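PDB 1YVU: protein argonaute from Aquifex aeolicus, which uses short single-stranded DNA guides to bind complementary RNA targets and cleaves the target strand as a metal-dependent endonuclease. Local coordinates for residues Val567-Gly572 / Pro676-Tyr681; Glu594-Ile599 / Ile641-Val646. All blocks are in the same frame, centred on the assembly; numbering follows the deposited sequence.

Contact 1: residues Val567-Gly572 / Pro676-Tyr681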
# COMPACT_ATOMS: atom_id res chain seq x y z
N VAL A 567 -17.40 -4.73 -12.87
CA VAL A 567 -16.77 -4.65 -11.56
C VAL A 567 -15.40 -4.00 -11.70
O VAL A 567 -14.57 -4.46 -12.47
CB VAL A 567 -16.62 -6.03 -10.92
CG1 VAL A 567 -15.94 -5.91 -9.57
CG2 VAL A 567 -17.98 -6.67 -10.75
N VAL A 568 -15.20 -2.92 -10.95
CA VAL A 568 -13.95 -2.19 -10.98
C VAL A 568 -13.25 -2.37 -9.67
O VAL A 568 -13.87 -2.27 -8.63
CB VAL A 568 -14.15 -0.66 -11.23
CG1 VAL A 568 -12.80 0.09 -11.23
CG2 VAL A 568 -14.89 -0.43 -12.54
N HIS A 569 -11.97 -2.69 -9.74
CA HIS A 569 -11.13 -2.85 -8.55
C HIS A 569 -10.14 -1.75 -8.64
O HIS A 569 -9.49 -1.56 -9.69
CB HIS A 569 -10.37 -4.17 -8.55
CG HIS A 569 -11.24 -5.39 -8.43
ND1 HIS A 569 -10.70 -6.66 -8.40
CD2 HIS A 569 -12.58 -5.54 -8.33
CE1 HIS A 569 -11.68 -7.54 -8.28
NE2 HIS A 569 -12.83 -6.89 -8.24
N ARG A 570 -10.06 -0.98 -7.57
CA ARG A 570 -9.14 0.14 -7.49
C ARG A 570 -8.05 -0.27 -6.55
O ARG A 570 -8.33 -0.65 -5.40
CB ARG A 570 -9.85 1.40 -7.00
CG ARG A 570 -8.94 2.61 -6.90
CD ARG A 570 -8.41 3.04 -8.25
NE ARG A 570 -7.65 4.28 -8.17
CZ ARG A 570 -6.41 4.38 -7.72
NH1 ARG A 570 -5.76 3.29 -7.29
NH2 ARG A 570 -5.79 5.56 -7.77
N ASP A 571 -6.82 -0.14 -7.02
CA ASP A 571 -5.64 -0.49 -6.25
C ASP A 571 -5.55 0.37 -5.00
O ASP A 571 -5.13 -0.09 -3.93
CB ASP A 571 -4.42 -0.34 -7.14
CG ASP A 571 -3.11 -0.70 -6.45
OD1 ASP A 571 -2.57 0.15 -5.68
OD2 ASP A 571 -2.59 -1.82 -6.72
N GLY A 572 -5.99 1.60 -5.11
CA GLY A 572 -5.89 2.43 -3.93
C GLY A 572 -7.26 2.77 -3.45
O GLY A 572 -8.19 1.97 -3.57
N PRO A 676 -5.69 -9.76 -6.15
CA PRO A 676 -6.45 -10.30 -7.28
C PRO A 676 -5.70 -9.90 -8.52
O PRO A 676 -5.09 -8.82 -8.53
CB PRO A 676 -7.74 -9.50 -7.24
CG PRO A 676 -7.86 -9.12 -5.87
CD PRO A 676 -6.54 -8.83 -5.38
N ALA A 677 -5.77 -10.71 -9.57
CA ALA A 677 -5.07 -10.40 -10.81
C ALA A 677 -5.36 -9.02 -11.39
O ALA A 677 -4.47 -8.40 -12.00
CB ALA A 677 -5.31 -11.46 -11.86
N THR A 678 -6.54 -8.50 -11.07
CA THR A 678 -6.99 -7.17 -11.51
C THR A 678 -6.15 -5.99 -10.97
O THR A 678 -6.07 -4.92 -11.60
CB THR A 678 -8.49 -6.95 -11.20
OG1 THR A 678 -8.76 -7.28 -9.83
CG2 THR A 678 -9.32 -7.84 -12.06
N VAL A 679 -5.55 -6.20 -9.79
CA VAL A 679 -4.70 -5.18 -9.17
C VAL A 679 -3.30 -5.63 -8.84
O VAL A 679 -2.46 -4.80 -8.53
CB VAL A 679 -5.34 -4.48 -7.95
CG1 VAL A 679 -6.47 -3.59 -8.40
CG2 VAL A 679 -5.77 -5.49 -6.91
N HIS A 680 -3.02 -6.92 -8.95
CA HIS A 680 -1.68 -7.41 -8.66
C HIS A 680 -0.71 -6.80 -9.62
O HIS A 680 -0.92 -6.83 -10.84
CB HIS A 680 -1.60 -8.91 -8.75
CG HIS A 680 -0.22 -9.44 -8.57
ND1 HIS A 680 0.48 -10.03 -9.61
CD2 HIS A 680 0.59 -9.48 -7.50
CE1 HIS A 680 1.66 -10.43 -9.16
NE2 HIS A 680 1.76 -10.11 -7.89
N TYR A 681 0.31 -6.20 -9.03
CA TYR A 681 1.39 -5.48 -9.72
C TYR A 681 1.00 -4.13 -10.33
O TYR A 681 1.87 -3.42 -10.85
CB TYR A 681 2.04 -6.37 -10.80
CG TYR A 681 3.46 -6.72 -10.49
CD1 TYR A 681 3.82 -7.30 -9.24
CD2 TYR A 681 4.47 -6.45 -11.42
CE1 TYR A 681 5.15 -7.58 -8.93
CE2 TYR A 681 5.81 -6.73 -11.13
CZ TYR A 681 6.16 -7.29 -9.88
OH TYR A 681 7.50 -7.54 -9.58
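His-569 and Thr-678 meet through the imidazole ND1 and the hydroxyl OG1, which form the hydrogen bond that joins the two segments. The hydroxyl lies at the ring edge, close to the imidazole plane, and Pro-676 CB approaches the same edge at 4.3 Å from ND1. Thr-678 presents OG1 because its chi1 of 50° sets the oxygen between its own backbone N and carbonyl carbon, with CG2 turned beside the N.

Val-679 adds a methyl contact. Its CG1, anti to the carbonyl carbon, packs 3.9 Å from His-569 CB and also touches Asp-571 N, so one methyl spans the end of strand 565-570 and the first residue beyond it. In Asp-571, CG stands anti to the backbone N, and OD2 comes to 4.0 Å from Val-679 CB. Pro-676 O accepts from both Val-679 N and His-680 N, tying the loop into a compact turn just before helix 682-690. Asp-571, an active-site residue by similarity, has its side chain about 4 Å from a bound calcium ion and lies beside Asp-502 and Asp-683, as expected for the acidic catalytic cluster of an RNase H fold.

Contact 2: residues Glu594-Ile599 / Ile641-Val646; sequences ELLEII and IKVRKV
The guanidinium of Arg-644 has Val-646 CG2 over one face, 4.1 Å above the plane and displaced toward the rim, while Glu-597 OE2 approaches it obliquely. OE2 forms a salt bridge with Arg-644 NH1 at 3.3 Å, and the carboxylate and guanidinium planes stand 90° apart, so the two groups do not meet as a coplanar, two-pronged pair. The two side chains lie side by side and point the same way. Arg-644 is extended from CG to NE, with CG anti to the backbone N (chi1 -174°), and Glu-597 OE1 lies beside CD of the arginine. Val-646 crosses Glu-597 at about a right angle, its CG2 resting 3.8 Å from Glu-597 CG. On the same face of the sheet Ile-599 and Lys-642 stand with their CB atoms 4.1 Å apart.

Beneath these groups the strands run antiparallel, their axes 4.7 Å apart at closest approach. Glu-597 with Arg-644 and Ile-599 with Lys-642 are hydrogen-bonded pairs, each closed by two backbone bonds; Val-646 N adds a bond to Leu-595 O where the chain turns a corner. Leu-596 with Lys-645 and Ile-598 with Val-643 are the non-hydrogen-bonded pairs.

These last four residues share the other face. Ile-598 CG2 lies 3.7 Å from Ile-641 CD1, and Leu-596 CD1 meets Val-643 CG1 at 4.1 Å, both apolar contacts; Leu-655 and Ile-659 of helix 652-661 pack against this face. Lys-645 sends its NZ to a salt bridge with Asp-623.

One face is thus mainly apolar, the other mixed, with a charged pair joining Glu-597 of strand 592-599 to Arg-644 of the PIWI box. The arginine, gripped obliquely through one carboxylate oxygen, probably favours the ionised form of Glu-597.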
# COMPACT_ATOMS: atom_id res chain seq x y z
N GLU A 594 -19.99 -1.45 -10.46
CA GLU A 594 -19.66 -1.95 -9.12
C GLU A 594 -18.24 -1.43 -8.90
O GLU A 594 -17.33 -1.75 -9.68
CB GLU A 594 -19.61 -3.47 -9.06
CG GLU A 594 -20.83 -4.23 -9.54
CD GLU A 594 -21.99 -4.31 -8.55
OE1 GLU A 594 -21.76 -4.48 -7.33
OE2 GLU A 594 -23.15 -4.25 -9.02
N LEU A 595 -18.09 -0.56 -7.91
CA LEU A 595 -16.80 0.03 -7.56
C LEU A 595 -16.23 -0.48 -6.26
O LEU A 595 -16.88 -0.40 -5.20
CB LEU A 595 -16.88 1.56 -7.47
CG LEU A 595 -17.30 2.35 -8.71
CD1 LEU A 595 -17.29 3.84 -8.37
CD2 LEU A 595 -16.40 2.03 -9.89
N LEU A 596 -15.03 -1.03 -6.35
CA LEU A 596 -14.35 -1.53 -5.18
C LEU A 596 -13.00 -0.88 -4.99
O LEU A 596 -12.29 -0.60 -5.96
CB LEU A 596 -14.13 -3.05 -5.25
CG LEU A 596 -15.31 -3.96 -5.57
CD1 LEU A 596 -14.88 -5.36 -5.36
CD2 LEU A 596 -16.44 -3.67 -4.67
N GLU A 597 -12.69 -0.58 -3.74
CA GLU A 597 -11.41 -0.01 -3.31
C GLU A 597 -10.69 -1.25 -2.76
O GLU A 597 -11.36 -2.11 -2.16
CB GLU A 597 -11.62 0.92 -2.12
CG GLU A 597 -11.84 2.40 -2.35
CD GLU A 597 -12.02 3.16 -1.00
OE1 GLU A 597 -11.96 2.51 0.07
OE2 GLU A 597 -12.22 4.41 -1.00
N ILE A 598 -9.39 -1.39 -3.00
CA ILE A 598 -8.64 -2.54 -2.45
C ILE A 598 -7.46 -2.01 -1.65
O ILE A 598 -6.44 -1.64 -2.21
CB ILE A 598 -8.23 -3.61 -3.53
CG1 ILE A 598 -9.48 -4.36 -4.00
CG2 ILE A 598 -7.25 -4.64 -2.93
CD1 ILE A 598 -9.24 -5.31 -5.12
N ILE A 599 -7.64 -1.97 -0.34
CA ILE A 599 -6.64 -1.45 0.59
C ILE A 599 -5.77 -2.56 1.15
O ILE A 599 -6.24 -3.38 1.95
CB ILE A 599 -7.32 -0.63 1.75
CG1 ILE A 599 -7.86 0.70 1.22
CG2 ILE A 599 -6.32 -0.30 2.88
CD1 ILE A 599 -9.18 0.63 0.57
N ILE A 641 -6.35 -7.92 3.28
CA ILE A 641 -6.75 -6.71 2.55
C ILE A 641 -8.13 -6.21 3.02
O ILE A 641 -8.89 -6.94 3.67
CB ILE A 641 -6.72 -6.91 0.99
CG1 ILE A 641 -7.92 -7.73 0.52
CG2 ILE A 641 -5.38 -7.53 0.57
CD1 ILE A 641 -8.18 -7.65 -0.95
N LYS A 642 -8.41 -4.94 2.76
CA LYS A 642 -9.70 -4.37 3.13
C LYS A 642 -10.33 -3.99 1.82
O LYS A 642 -9.77 -3.22 1.04
CB LYS A 642 -9.56 -3.17 4.06
CG LYS A 642 -10.84 -2.38 4.30
CD LYS A 642 -10.64 -1.26 5.31
CE LYS A 642 -11.50 -0.06 4.94
NZ LYS A 642 -11.68 0.89 6.08
N VAL A 643 -11.46 -4.65 1.55
CA VAL A 643 -12.27 -4.45 0.33
C VAL A 643 -13.43 -3.57 0.73
O VAL A 643 -14.09 -3.85 1.72
CB VAL A 643 -12.85 -5.80 -0.19
CG1 VAL A 643 -13.75 -5.56 -1.40
CG2 VAL A 643 -11.75 -6.78 -0.51
N ARG A 644 -13.68 -2.51 -0.03
CA ARG A 644 -14.77 -1.60 0.25
C ARG A 644 -15.68 -1.47 -0.96
O ARG A 644 -15.20 -1.31 -2.08
CB ARG A 644 -14.24 -0.23 0.68
CG ARG A 644 -15.34 0.74 1.16
CD ARG A 644 -14.82 2.14 1.40
NE ARG A 644 -15.90 3.12 1.32
CZ ARG A 644 -15.73 4.45 1.26
NH1 ARG A 644 -14.51 4.99 1.29
NH2 ARG A 644 -16.80 5.23 1.15
N LYS A 645 -16.99 -1.63 -0.75
CA LYS A 645 -17.95 -1.48 -1.84
C LYS A 645 -18.35 -0.04 -1.75
O LYS A 645 -19.10 0.36 -0.85
CB LYS A 645 -19.17 -2.38 -1.67
CG LYS A 645 -20.19 -2.25 -2.81
CD LYS A 645 -21.37 -3.19 -2.62
CE LYS A 645 -22.56 -2.58 -1.94
NZ LYS A 645 -23.66 -3.59 -1.80
N VAL A 646 -17.78 0.74 -2.65
CA VAL A 646 -18.03 2.16 -2.68
C VAL A 646 -19.38 2.37 -3.32
O VAL A 646 -20.27 2.93 -2.70
CB VAL A 646 -16.90 2.90 -3.43
CG1 VAL A 646 -17.13 4.44 -3.43
CG2 VAL A 646 -15.60 2.60 -2.76

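Overall arrangement
Both contacts belong to the PIWI domain, with centres about 9 Å apart. Strands 565-570 and 592-599 are parallel neighbours, and strand 641-645 adds to the far edge of 592-599 in antiparallel sense. Along the chain the order is 567-572, 594-599, 641-646, 676-681, which nests contact 2 inside the loop closed by contact 1. The two contacts touch through a probable hydrogen bond between Ile-598 N and Arg-570 O at 2.7 Å, and through His-569 CD2 packing 3.8 Å from Leu-596 CD1. Contact 2 is therefore joined, through the neighbouring strands 565-570 and 592-599, to the strand just past whose C-terminal end Asp-571 reaches the metal site of the RNase H fold.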